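Local coordinates for GRMZM2G135359 pseudokinase (Zea mays, PDB 6CPY), which is a membrane receptor-like pseudokinase that may bind ATP but whose kinase activity is doubtful, represented here by its ligand-free kinase domain, at residues 27-32 with 107-112; 39-44 with 67-72; 50-55 with 190-195; 86-91 with 116-121. All coordinates share one frame; numbering follows the deposited sequence.

Interaction 1 (27-32 with 107-112); sequences TGVPSL and LGYCEE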
loop_
_atom_site.group_PDB
_atom_site.type_symbol
_atom_site.label_atom_id
_atom_site.label_comp_id
_atom_site.label_asym_id
_atom_site.label_seq_id
_atom_site.Cartn_x
_atom_site.Cartn_y
_atom_site.Cartn_z
ATOM N N THR A 27 22.439 -4.094 -1.811
ATOM C CA THR A 27 21.229 -4.332 -1.011
ATOM C C THR A 27 21.013 -5.822 -0.702
ATOM O O THR A 27 21.724 -6.669 -1.240
ATOM C CB THR A 27 19.979 -3.749 -1.710
ATOM O OG1 THR A 27 18.857 -3.826 -0.826
ATOM C CG2 THR A 27 19.668 -4.500 -2.995
ATOM N N GLY A 28 20.018 -6.124 0.143
ATOM C CA GLY A 28 19.752 -7.497 0.631
ATOM C C GLY A 28 18.517 -8.247 0.112
ATOM O O GLY A 28 17.986 -9.112 0.816
ATOM N N VAL A 29 18.047 -7.918 -1.096
ATOM C CA VAL A 29 17.045 -8.726 -1.814
ATOM C C VAL A 29 17.673 -9.124 -3.156
ATOM O O VAL A 29 18.521 -8.403 -3.659
ATOM C CB VAL A 29 15.705 -7.980 -2.056
ATOM C CG1 VAL A 29 15.166 -7.398 -0.755
ATOM C CG2 VAL A 29 15.834 -6.888 -3.111
ATOM N N PRO A 30 17.241 -10.249 -3.749
ATOM C CA PRO A 30 17.991 -10.714 -4.912
ATOM C C PRO A 30 17.848 -9.881 -6.183
ATOM O O PRO A 30 16.776 -9.335 -6.484
ATOM C CB PRO A 30 17.436 -12.120 -5.152
ATOM C CG PRO A 30 16.069 -12.097 -4.573
ATOM C CD PRO A 30 16.167 -11.188 -3.381
ATOM N N SER A 31 18.949 -9.811 -6.924
ATOM C CA SER A 31 18.934 -9.354 -8.303
ATOM C C SER A 31 18.469 -10.506 -9.183
ATOM O O SER A 31 18.947 -11.638 -9.048
ATOM C CB SER A 31 20.337 -8.898 -8.713
ATOM O OG SER A 31 20.375 -8.505 -10.067
ATOM N N LEU A 32 17.523 -10.232 -10.070
ATOM C CA LEU A 32 17.050 -11.224 -11.009
ATOM C C LEU A 32 17.519 -10.874 -12.413
ATOM O O LEU A 32 17.562 -9.704 -12.790
ATOM C CB LEU A 32 15.529 -11.319 -10.961
ATOM C CG LEU A 32 15.008 -11.829 -9.613
ATOM C CD1 LEU A 32 13.525 -11.539 -9.449
ATOM C CD2 LEU A 32 15.288 -13.316 -9.466
ATOM N N LEU A 107 10.388 -8.564 -3.417
ATOM C CA LEU A 107 10.994 -9.899 -3.524
ATOM C C LEU A 107 12.256 -9.946 -4.389
ATOM O O LEU A 107 12.967 -10.957 -4.397
ATOM C CB LEU A 107 9.992 -10.880 -4.131
ATOM C CG LEU A 107 8.702 -11.090 -3.338
ATOM C CD1 LEU A 107 7.762 -12.036 -4.092
ATOM C CD2 LEU A 107 9.017 -11.598 -1.940
ATOM N N GLY A 108 12.499 -8.885 -5.150
ATOM C CA GLY A 108 13.664 -8.822 -6.020
ATOM C C GLY A 108 13.664 -7.587 -6.886
ATOM O O GLY A 108 12.757 -6.759 -6.816
ATOM N N TYR A 109 14.698 -7.442 -7.706
ATOM C CA TYR A 109 14.758 -6.316 -8.623
ATOM C C TYR A 109 15.525 -6.747 -9.866
ATOM O O TYR A 109 16.214 -7.763 -9.840
ATOM C CB TYR A 109 15.407 -5.105 -7.962
ATOM C CG TYR A 109 16.873 -5.283 -7.676
ATOM C CD1 TYR A 109 17.299 -5.847 -6.488
ATOM C CD2 TYR A 109 17.830 -4.912 -8.614
ATOM C CE1 TYR A 109 18.649 -6.037 -6.228
ATOM C CE2 TYR A 109 19.183 -5.095 -8.358
ATOM C CZ TYR A 109 19.579 -5.653 -7.160
ATOM O OH TYR A 109 20.916 -5.835 -6.882
ATOM N N CYS A 110 15.365 -6.005 -10.950
ATOM C CA CYS A 110 16.125 -6.295 -12.166
ATOM C C CYS A 110 16.474 -5.003 -12.877
ATOM O O CYS A 110 15.595 -4.195 -13.233
ATOM C CB CYS A 110 15.368 -7.247 -13.088
ATOM S SG CYS A 110 16.121 -7.456 -14.730
ATOM N N GLU A 111 17.777 -4.805 -13.026
ATOM C CA GLU A 111 18.336 -3.759 -13.838
ATOM C C GLU A 111 19.060 -4.467 -14.966
ATOM O O GLU A 111 19.899 -5.347 -14.722
ATOM C CB GLU A 111 19.397 -2.966 -13.087
ATOM C CG GLU A 111 18.948 -2.283 -11.834
ATOM C CD GLU A 111 19.923 -1.187 -11.458
ATOM O OE1 GLU A 111 19.643 -0.034 -11.806
ATOM O OE2 GLU A 111 20.985 -1.493 -10.880
ATOM N N GLU A 112 18.747 -4.076 -16.182
ATOM C CA GLU A 112 19.402 -4.625 -17.366
ATOM C C GLU A 112 19.441 -3.501 -18.358
ATOM O O GLU A 112 18.491 -2.717 -18.439
ATOM C CB GLU A 112 18.627 -5.836 -17.910
ATOM C CG GLU A 112 19.064 -6.336 -19.283
ATOM C CD GLU A 112 20.508 -6.767 -19.330
ATOM O OE1 GLU A 112 20.905 -7.604 -18.486
ATOM O OE2 GLU A 112 21.250 -6.270 -20.216
#

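Interaction 2 (39-44 with 67-72); sequences TACEDF and IAVASS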
loop_
_atom_site.group_PDB
_atom_site.type_symbol
_atom_site.label_atom_id
_atom_site.label_comp_id
_atom_site.label_asym_id
_atom_site.label_seq_id
_atom_site.Cartn_x
_atom_site.Cartn_y
_atom_site.Cartn_z
ATOM N N THR A 39 10.838 -15.018 -18.865
ATOM C CA THR A 39 10.185 -16.317 -18.725
ATOM C C THR A 39 9.034 -16.215 -17.718
ATOM O O THR A 39 7.894 -16.605 -18.008
ATOM C CB THR A 39 11.192 -17.394 -18.271
ATOM O OG1 THR A 39 12.269 -17.473 -19.222
ATOM C CG2 THR A 39 10.520 -18.758 -18.148
ATOM N N ALA A 40 9.333 -15.664 -16.549
ATOM C CA ALA A 40 8.336 -15.569 -15.478
ATOM C C ALA A 40 7.085 -14.789 -15.881
ATOM O O ALA A 40 5.981 -15.155 -15.475
ATOM C CB ALA A 40 8.955 -14.953 -14.240
ATOM N N CYS A 41 7.254 -13.726 -16.662
ATOM C CA CYS A 41 6.140 -12.860 -17.062
ATOM C C CYS A 41 5.689 -13.024 -18.509
ATOM O O CYS A 41 5.026 -12.135 -19.034
ATOM C CB CYS A 41 6.505 -11.393 -16.843
ATOM S SG CYS A 41 7.078 -11.036 -15.183
ATOM N N GLU A 42 6.040 -14.138 -19.149
ATOM C CA GLU A 42 5.656 -14.382 -20.549
ATOM C C GLU A 42 6.003 -13.181 -21.421
ATOM O O GLU A 42 5.154 -12.664 -22.146
ATOM C CB GLU A 42 4.153 -14.681 -20.662
ATOM C CG GLU A 42 3.638 -15.786 -19.755
ATOM C CD GLU A 42 3.797 -17.172 -20.345
ATOM O OE1 GLU A 42 4.758 -17.396 -21.119
ATOM O OE2 GLU A 42 2.959 -18.043 -20.025
ATOM N N ASP A 43 7.250 -12.725 -21.320
ATOM C CA ASP A 43 7.715 -11.529 -22.023
ATOM C C ASP A 43 6.815 -10.298 -21.785
ATOM O O ASP A 43 6.571 -9.508 -22.692
ATOM C CB ASP A 43 7.891 -11.821 -23.527
ATOM C CG ASP A 43 9.075 -12.744 -23.812
ATOM O OD1 ASP A 43 10.213 -12.394 -23.424
ATOM O OD2 ASP A 43 8.875 -13.809 -24.439
ATOM N N PHE A 44 6.336 -10.142 -20.552
ATOM C CA PHE A 44 5.576 -8.960 -20.139
ATOM C C PHE A 44 4.281 -8.747 -20.950
ATOM O O PHE A 44 3.948 -7.623 -21.336
ATOM C CB PHE A 44 6.494 -7.728 -20.151
ATOM C CG PHE A 44 7.794 -7.954 -19.424
ATOM C CD1 PHE A 44 7.834 -7.960 -18.033
ATOM C CD2 PHE A 44 8.962 -8.211 -20.120
ATOM C CE1 PHE A 44 9.023 -8.194 -17.354
ATOM C CE2 PHE A 44 10.152 -8.452 -19.448
ATOM C CZ PHE A 44 10.184 -8.446 -18.066
ATOM N N ILE A 67 4.160 -13.241 -8.805
ATOM C CA ILE A 67 4.778 -11.931 -8.630
ATOM C C ILE A 67 4.034 -10.862 -9.397
ATOM O O ILE A 67 3.378 -11.120 -10.412
ATOM C CB ILE A 67 6.266 -11.928 -9.068
ATOM C CG1 ILE A 67 6.427 -12.402 -10.514
ATOM C CG2 ILE A 67 7.089 -12.806 -8.136
ATOM C CD1 ILE A 67 7.851 -12.362 -11.037
ATOM N N ALA A 68 4.145 -9.644 -8.895
ATOM C CA ALA A 68 3.711 -8.480 -9.613
ATOM C C ALA A 68 4.972 -7.682 -9.870
ATOM O O ALA A 68 5.698 -7.333 -8.928
ATOM C CB ALA A 68 2.723 -7.680 -8.789
ATOM N N VAL A 69 5.217 -7.392 -11.138
ATOM C CA VAL A 69 6.443 -6.736 -11.552
ATOM C C VAL A 69 6.130 -5.303 -11.927
ATOM O O VAL A 69 5.348 -5.062 -12.837
ATOM C CB VAL A 69 7.066 -7.489 -12.728
ATOM C CG1 VAL A 69 8.301 -6.768 -13.244
ATOM C CG2 VAL A 69 7.383 -8.914 -12.298
ATOM N N ALA A 70 6.728 -4.358 -11.202
ATOM C CA ALA A 70 6.559 -2.937 -11.476
ATOM C C ALA A 70 7.703 -2.512 -12.376
ATOM O O ALA A 70 8.868 -2.660 -12.004
ATOM C CB ALA A 70 6.571 -2.133 -10.182
ATOM N N SER A 71 7.366 -1.975 -13.551
ATOM C CA SER A 71 8.344 -1.666 -14.583
ATOM C C SER A 71 8.246 -0.196 -14.943
ATOM O O SER A 71 7.143 0.332 -15.146
ATOM C CB SER A 71 8.097 -2.527 -15.829
ATOM O OG SER A 71 9.044 -2.266 -16.865
ATOM N N SER A 72 9.402 0.458 -15.023
ATOM C CA SER A 72 9.478 1.853 -15.417
ATOM C C SER A 72 8.864 2.060 -16.794
ATOM O O SER A 72 8.896 1.169 -17.639
ATOM C CB SER A 72 10.946 2.311 -15.443
ATOM O OG SER A 72 11.047 3.683 -15.818
#

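Interaction 3 (50-55 with 190-195); sequences STSTCM and DLEFWN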
loop_
_atom_site.group_PDB
_atom_site.type_symbol
_atom_site.label_atom_id
_atom_site.label_comp_id
_atom_site.label_asym_id
_atom_site.label_seq_id
_atom_site.Cartn_x
_atom_site.Cartn_y
_atom_site.Cartn_z
ATOM N N SER A 50 -1.552 -0.342 -13.999
ATOM C CA SER A 50 -0.605 0.727 -14.303
ATOM C C SER A 50 -0.751 1.893 -13.325
ATOM O O SER A 50 -1.828 2.106 -12.768
ATOM C CB SER A 50 -0.842 1.241 -15.720
ATOM O OG SER A 50 -2.179 1.693 -15.860
ATOM N N THR A 51 0.335 2.644 -13.142
ATOM C CA THR A 51 0.340 3.846 -12.300
ATOM C C THR A 51 0.939 5.015 -13.097
ATOM O O THR A 51 1.181 4.886 -14.292
ATOM C CB THR A 51 1.140 3.619 -10.993
ATOM O OG1 THR A 51 2.539 3.480 -11.289
ATOM C CG2 THR A 51 0.642 2.371 -10.249
ATOM N N SER A 52 1.180 6.147 -12.433
ATOM C CA SER A 52 1.744 7.331 -13.087
ATOM C C SER A 52 3.219 7.179 -13.432
ATOM O O SER A 52 3.742 7.936 -14.244
ATOM C CB SER A 52 1.562 8.574 -12.207
ATOM O OG SER A 52 2.388 8.500 -11.056
ATOM N N THR A 53 3.893 6.222 -12.802
ATOM C CA THR A 53 5.304 5.985 -13.052
ATOM C C THR A 53 5.628 4.557 -13.490
ATOM O O THR A 53 6.805 4.239 -13.668
ATOM C CB THR A 53 6.135 6.275 -11.781
ATOM O OG1 THR A 53 5.821 5.314 -10.758
ATOM C CG2 THR A 53 5.863 7.689 -11.267
ATOM N N CYS A 54 4.627 3.691 -13.658
ATOM C CA CYS A 54 4.916 2.269 -13.917
ATOM C C CYS A 54 3.781 1.423 -14.511
ATOM O O CYS A 54 2.606 1.718 -14.333
ATOM C CB CYS A 54 5.420 1.587 -12.629
ATOM S SG CYS A 54 4.151 0.900 -11.535
ATOM N N MET A 55 4.179 0.367 -15.221
ATOM C CA MET A 55 3.295 -0.706 -15.672
ATOM C C MET A 55 3.430 -1.837 -14.677
ATOM O O MET A 55 4.528 -2.037 -14.149
ATOM C CB MET A 55 3.756 -1.240 -17.030
ATOM C CG MET A 55 3.590 -0.292 -18.192
ATOM S SD MET A 55 1.863 0.035 -18.567
ATOM C CE MET A 55 1.221 -1.614 -18.845
ATOM N N ASP A 190 3.628 -0.091 -2.215
ATOM C CA ASP A 190 4.345 1.063 -2.698
ATOM C C ASP A 190 4.966 0.696 -4.049
ATOM O O ASP A 190 6.136 0.300 -4.125
ATOM C CB ASP A 190 5.414 1.469 -1.708
ATOM C CG ASP A 190 6.241 2.659 -2.186
ATOM O OD1 ASP A 190 5.826 3.396 -3.103
ATOM O OD2 ASP A 190 7.328 2.845 -1.635
ATOM N N LEU A 191 4.166 0.839 -5.094
ATOM C CA LEU A 191 4.527 0.388 -6.439
ATOM C C LEU A 191 5.130 1.486 -7.318
ATOM O O LEU A 191 5.822 1.192 -8.299
ATOM C CB LEU A 191 3.298 -0.211 -7.109
ATOM C CG LEU A 191 2.725 -1.425 -6.372
ATOM C CD1 LEU A 191 1.389 -1.821 -6.956
ATOM C CD2 LEU A 191 3.688 -2.603 -6.403
ATOM N N GLU A 192 4.864 2.739 -6.970
ATOM C CA GLU A 192 5.302 3.871 -7.772
ATOM C C GLU A 192 6.783 4.091 -7.571
ATOM O O GLU A 192 7.279 4.020 -6.452
ATOM C CB GLU A 192 4.537 5.136 -7.364
ATOM C CG GLU A 192 3.053 5.101 -7.689
ATOM C CD GLU A 192 2.692 5.875 -8.945
ATOM O OE1 GLU A 192 3.437 5.796 -9.948
ATOM O OE2 GLU A 192 1.640 6.555 -8.934
ATOM N N PHE A 193 7.494 4.366 -8.652
ATOM C CA PHE A 193 8.910 4.674 -8.543
ATOM C C PHE A 193 9.041 6.028 -7.842
ATOM O O PHE A 193 8.252 6.944 -8.103
ATOM C CB PHE A 193 9.572 4.677 -9.921
ATOM C CG PHE A 193 9.741 3.298 -10.504
ATOM C CD1 PHE A 193 8.653 2.593 -10.999
ATOM C CD2 PHE A 193 10.992 2.704 -10.563
ATOM C CE1 PHE A 193 8.808 1.317 -11.528
ATOM C CE2 PHE A 193 11.152 1.428 -11.094
ATOM C CZ PHE A 193 10.058 0.734 -11.568
ATOM N N TRP A 194 10.011 6.136 -6.935
ATOM C CA TRP A 194 10.196 7.346 -6.115
ATOM C C TRP A 194 10.744 8.517 -6.941
ATOM O O TRP A 194 11.913 8.884 -6.803
ATOM C CB TRP A 194 11.152 7.057 -4.942
ATOM C CG TRP A 194 10.610 6.145 -3.867
ATOM C CD1 TRP A 194 9.453 5.409 -3.901
ATOM C CD2 TRP A 194 11.233 5.850 -2.613
ATOM N NE1 TRP A 194 9.316 4.688 -2.736
ATOM C CE2 TRP A 194 10.394 4.944 -1.929
ATOM C CE3 TRP A 194 12.418 6.277 -1.995
ATOM C CZ2 TRP A 194 10.706 4.450 -0.656
ATOM C CZ3 TRP A 194 12.726 5.788 -0.737
ATOM C CH2 TRP A 194 11.872 4.884 -0.079
ATOM N N ASN A 195 9.904 9.101 -7.792
ATOM C CA ASN A 195 10.297 10.266 -8.594
ATOM C C ASN A 195 9.081 11.001 -9.152
ATOM O O ASN A 195 8.230 11.473 -8.395
ATOM C CB ASN A 195 11.251 9.862 -9.728
ATOM C CG ASN A 195 10.666 8.811 -10.655
ATOM O OD1 ASN A 195 9.553 8.957 -11.160
ATOM N ND2 ASN A 195 11.432 7.753 -10.906
#

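Interaction 4 (86-91 with 116-121); sequences SQYRKK and FTRVMV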
loop_
_atom_site.group_PDB
_atom_site.type_symbol
_atom_site.label_atom_id
_atom_site.label_comp_id
_atom_site.label_asym_id
_atom_site.label_seq_id
_atom_site.Cartn_x
_atom_site.Cartn_y
_atom_site.Cartn_z
ATOM N N SER A 86 19.574 6.837 -8.872
ATOM C CA SER A 86 19.760 7.022 -7.443
ATOM C C SER A 86 18.467 6.735 -6.661
ATOM O O SER A 86 18.500 6.033 -5.656
ATOM C CB SER A 86 20.253 8.444 -7.161
ATOM O OG SER A 86 20.539 8.592 -5.788
ATOM N N GLN A 87 17.344 7.264 -7.137
ATOM C CA GLN A 87 16.049 7.044 -6.490
ATOM C C GLN A 87 15.580 5.594 -6.598
ATOM O O GLN A 87 14.903 5.081 -5.712
ATOM C CB GLN A 87 14.996 7.980 -7.081
ATOM C CG GLN A 87 15.211 9.439 -6.702
ATOM C CD GLN A 87 15.019 9.686 -5.208
ATOM O OE1 GLN A 87 15.983 9.896 -4.474
ATOM N NE2 GLN A 87 13.769 9.642 -4.752
ATOM N N TYR A 88 15.935 4.948 -7.704
ATOM C CA TYR A 88 15.653 3.531 -7.902
ATOM C C TYR A 88 16.360 2.676 -6.852
ATOM O O TYR A 88 15.750 1.828 -6.206
ATOM C CB TYR A 88 16.066 3.129 -9.326
ATOM C CG TYR A 88 15.941 1.656 -9.656
ATOM C CD1 TYR A 88 14.727 1.122 -10.112
ATOM C CD2 TYR A 88 17.026 0.806 -9.549
ATOM C CE1 TYR A 88 14.612 -0.212 -10.435
ATOM C CE2 TYR A 88 16.915 -0.540 -9.861
ATOM C CZ TYR A 88 15.710 -1.045 -10.299
ATOM O OH TYR A 88 15.621 -2.382 -10.610
ATOM N N ARG A 89 17.660 2.889 -6.672
ATOM C CA ARG A 89 18.408 2.106 -5.688
ATOM C C ARG A 89 17.956 2.429 -4.269
ATOM O O ARG A 89 17.870 1.541 -3.432
ATOM C CB ARG A 89 19.915 2.338 -5.827
ATOM C CG ARG A 89 20.467 1.851 -7.154
ATOM C CD ARG A 89 21.982 1.938 -7.216
ATOM N NE ARG A 89 22.472 1.132 -8.335
ATOM C CZ ARG A 89 23.573 0.380 -8.327
ATOM N NH1 ARG A 89 24.352 0.298 -7.250
ATOM N NH2 ARG A 89 23.890 -0.313 -9.415
ATOM N N LYS A 90 17.676 3.702 -4.016
ATOM C CA LYS A 90 17.223 4.166 -2.708
ATOM C C LYS A 90 15.913 3.493 -2.314
ATOM O O LYS A 90 15.772 3.000 -1.206
ATOM C CB LYS A 90 17.042 5.686 -2.749
ATOM C CG LYS A 90 16.652 6.349 -1.438
ATOM C CD LYS A 90 16.932 7.845 -1.517
ATOM C CE LYS A 90 18.428 8.138 -1.455
ATOM N NZ LYS A 90 18.876 9.043 -2.550
ATOM N N LYS A 91 14.961 3.456 -3.237
ATOM C CA LYS A 91 13.695 2.772 -2.970
ATOM C C LYS A 91 13.916 1.301 -2.627
ATOM O O LYS A 91 13.341 0.790 -1.675
ATOM C CB LYS A 91 12.729 2.898 -4.154
ATOM C CG LYS A 91 11.453 2.094 -3.932
ATOM C CD LYS A 91 10.402 2.296 -4.995
ATOM C CE LYS A 91 9.163 1.498 -4.619
ATOM N NZ LYS A 91 8.086 1.613 -5.632
ATOM N N PHE A 116 16.557 -1.869 -22.298
ATOM C CA PHE A 116 16.552 -1.077 -21.072
ATOM C C PHE A 116 15.457 -1.570 -20.123
ATOM O O PHE A 116 14.291 -1.658 -20.505
ATOM C CB PHE A 116 16.367 0.402 -21.360
ATOM C CG PHE A 116 16.472 1.246 -20.132
ATOM C CD1 PHE A 116 17.712 1.552 -19.607
ATOM C CD2 PHE A 116 15.337 1.667 -19.468
ATOM C CE1 PHE A 116 17.825 2.300 -18.448
ATOM C CE2 PHE A 116 15.439 2.425 -18.308
ATOM C CZ PHE A 116 16.683 2.734 -17.806
ATOM N N THR A 117 15.860 -1.906 -18.899
ATOM C CA THR A 117 14.971 -2.518 -17.910
ATOM C C THR A 117 15.237 -1.924 -16.533
ATOM O O THR A 117 16.365 -1.935 -16.054
ATOM C CB THR A 117 15.235 -4.034 -17.813
ATOM O OG1 THR A 117 15.232 -4.614 -19.126
ATOM C CG2 THR A 117 14.197 -4.730 -16.931
ATOM N N ARG A 118 14.193 -1.415 -15.890
ATOM C CA ARG A 118 14.294 -1.029 -14.494
ATOM C C ARG A 118 13.020 -1.499 -13.826
ATOM O O ARG A 118 11.971 -0.873 -13.979
ATOM C CB ARG A 118 14.457 0.488 -14.357
ATOM C CG ARG A 118 15.806 1.033 -14.806
ATOM C CD ARG A 118 16.922 0.574 -13.886
ATOM N NE ARG A 118 18.208 1.169 -14.215
ATOM C CZ ARG A 118 18.970 0.825 -15.258
ATOM N NH1 ARG A 118 18.574 -0.102 -16.125
ATOM N NH2 ARG A 118 20.132 1.440 -15.449
ATOM N N VAL A 119 13.093 -2.644 -13.158
ATOM C CA VAL A 119 11.906 -3.210 -12.507
ATOM C C VAL A 119 12.140 -3.580 -11.055
ATOM O O VAL A 119 13.278 -3.797 -10.598
ATOM C CB VAL A 119 11.289 -4.438 -13.249
ATOM C CG1 VAL A 119 11.225 -4.249 -14.760
ATOM C CG2 VAL A 119 11.955 -5.733 -12.859
ATOM N N MET A 120 11.024 -3.686 -10.340
ATOM C CA MET A 120 10.982 -4.140 -8.971
ATOM C C MET A 120 9.938 -5.232 -8.918
ATOM O O MET A 120 8.878 -5.116 -9.541
ATOM C CB MET A 120 10.618 -2.981 -8.027
ATOM C CG MET A 120 11.741 -1.957 -7.945
ATOM S SD MET A 120 11.406 -0.591 -6.825
ATOM C CE MET A 120 12.607 0.607 -7.420
ATOM N N VAL A 121 10.267 -6.304 -8.212
ATOM C CA VAL A 121 9.451 -7.502 -8.171
ATOM C C VAL A 121 8.780 -7.593 -6.801
ATOM O O VAL A 121 9.454 -7.656 -5.776
ATOM C CB VAL A 121 10.305 -8.761 -8.412
ATOM C CG1 VAL A 121 9.457 -10.029 -8.339
ATOM C CG2 VAL A 121 11.047 -8.655 -9.729
#

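Interaction 1 (27-32 with 107-112)
Pro-30 lies against Leu-107 where a loop runs beside an edge strand of the antiparallel sheet in the N-terminal lobe of the kinase fold. Segment 27-32 precedes helix 34-40. It travels parallel to strand 106-112 and adds a single beta bridge to it, Ser-31 with Tyr-109. At Leu-107 the proline ring meets the backbone, with Pro-30 CG 3.3 Å from Leu-107 O. Leu-107 and Gly-108 form a classic beta bulge opposite Val-121 of the neighbouring strand. Gly-108 has the loop close on it, with Gly-108 CA 3.2 Å from Pro-30 O. Leu-32 CD1 packs near the same CA.

Tyr-109 makes the largest single contribution. Tyr-109 N donates to Pro-30 O at 3.1 Å, and Tyr-109 O accepts Leu-32 N at 2.8 Å in a nearly straight bond (168° at the hydrogen). CG sits between the backbone N and the carbonyl carbon (chi1 68°), and the ring lies beside Val-29 to Ser-31. Ser-31 CA rests over one face in a CH-pi contact, 4.0 Å from the centroid of the Tyr-109 ring and offset toward the rim. Val-29 CG2 lies at the edge, in the ring plane, 3.8 Å from Tyr-109 CD1. Thr-27 meets the ring tip to tip through CG2. Ile-92 of helix 82-96 also touches this tyrosine. Cys-110 ends the contact, with Cys-110 SG anti to the backbone N and 3.3 Å from Leu-32 O.

Interaction 2 (39-44 with 67-72)
Ala-40 and Ile-67 meet where helix 34-40 ends on one face of the antiparallel sheet in the N-terminal lobe of the kinase fold. The contact is apolar and buried. It joins the end of the helix and the turn after it to strand 66-72, whose Ile-67 and Val-69 point toward them. Ala-40 offers its methyl group: Ala-40 CB is 4.3 Å from Ile-67 CD1. That CD1 is anti to CA (chi2 177°), which stretches the isoleucine out toward the helix.

Cys-41 is the first residue to leave helical geometry. Its SG is anti to the carbonyl carbon (chi1 -53°) and drops between two side chains of the strand. Cys-41 SG touches Val-69 CG2 at 3.6 Å and lies farther from Ile-67 CD1, at 4.4 Å. Glu-42 then ends the helix in a Schellman motif. It takes a positive phi, its N bonds to Thr-39 O, and Asp-43 N bonds to Glu-38 O. The turn brings the chain back toward the sheet.

Phe-44 follows, its ring edge-to-face with Tyr-57. The two methyls of Val-69 divide the work. CG2 serves Cys-41, and CG1 serves Phe-44. Leu-37 and Val-121 extend the same apolar layer around Ile-67. Val-69 CG1 approaches the edge of the Phe-44 ring, near its plane, at 4.4 Å from Phe-44 CE1.

Interaction 3 (50-55 with 190-195)
Glu-192 and Thr-53 bury the most surface here, where the turn in the place of a kinase glycine-rich loop meets the segment in the place of the DFG motif. By sequence, Asp-190, Leu-191 and Glu-192 stand in the three DFG positions. The chain of Glu-192 is bent at chi2 (-101°), and its carboxylate enters the turn. OE1 is gripped three times. Thr-53 OG1 donates at 2.6 Å to the anti lone pair of Glu-192 OE1, while Thr-53 N and Thr-51 OG1 add weak bonds. Ser-52 OG donates to Glu-192 OE2 at 3.0 Å, on the syn side and 25° out of the carboxylate plane. An alanine in place of Glu-192 would probably leave the hydroxyls of Thr-51, Ser-52 and Thr-53 without their shared carboxylate and the turn less firmly held.

Thr-53 OG1 also accepts Phe-193 N at 2.9 Å, so one hydroxyl links the carboxylate to the next backbone amide. Behind this segment, Arg-171 NH2 bonds to Glu-192 O. The bonds tie the turn to the DFG-position segment, which may restrict the nucleotide pocket. Phe-193 turns its ring edge to Cys-54, with Cys-54 CB near the ring plane, 3.6 Å from Phe-193 CE1.

Interaction 4 (86-91 with 116-121)
Helix 86-91 runs nearly parallel to strand 117-121, at 17° with the axes 10.4 Å apart, and Tyr-88 bridges the gap to Arg-118, Val-119 and Met-120. This is the alpha-C helix of the kinase N-terminal lobe packed on its antiparallel sheet. Tyr-88 has CG anti to the backbone N (chi1 175°), which starts the ring toward the strand. Tyr-88 OH donates to Val-119 O at 2.7 Å, from above the carbonyl plane (35° out of it). Arg-118 CD sits over the centre of one face of the Tyr-88 ring, 4.1 Å from its centroid, and the two side chains cross at about a right angle. Met-120 runs antiparallel to the tyrosine side chain, with Met-120 CE 3.5 Å from Tyr-88 CD1. An alanine in place of Tyr-88 would probably open a gap beside Arg-118 CD and Met-120 CE and cost Val-119 O its hydroxyl partner.

Lys-91 stands, by sequence, where active kinases usually carry the alpha-C glutamate. Its extended chain lays Lys-91 CD 3.6 Å from Met-120 SD, while NZ bonds to Asp-190 O and Glu-192 O. The guanidinium of Arg-118 forms salt bridges with Glu-113, Glu-85 and Glu-111. Phe-116 CE1 lies 3.3 Å above the plane of the Arg-118 guanidinium. Arg-118 NH1, in turn, donates to Thr-117 O at 2.9 Å, with that oxygen close to the guanidinium plane.

All four interactions reach the same N-terminal-lobe sheet. Interactions 2 and 4 are buried and lie on its two faces, with helix 34-40 on one and helix 82-96 on the other. Interaction 2 is purely apolar, whereas interaction 4 mixes packing with a tyrosine hydroxyl bond. Interactions 1 and 3 are only partly buried. Interaction 1 pairs two backbone bonds with packing round a tyrosine ring at the sheet edge, while interaction 3 works through hydroxyls round a carboxylate at the cleft. Strands 106-112 and 117-123 are neighbours, so backbone bonds join the strand segments of interactions 1 and 4. Interactions 3 and 4 meet at Lys-91.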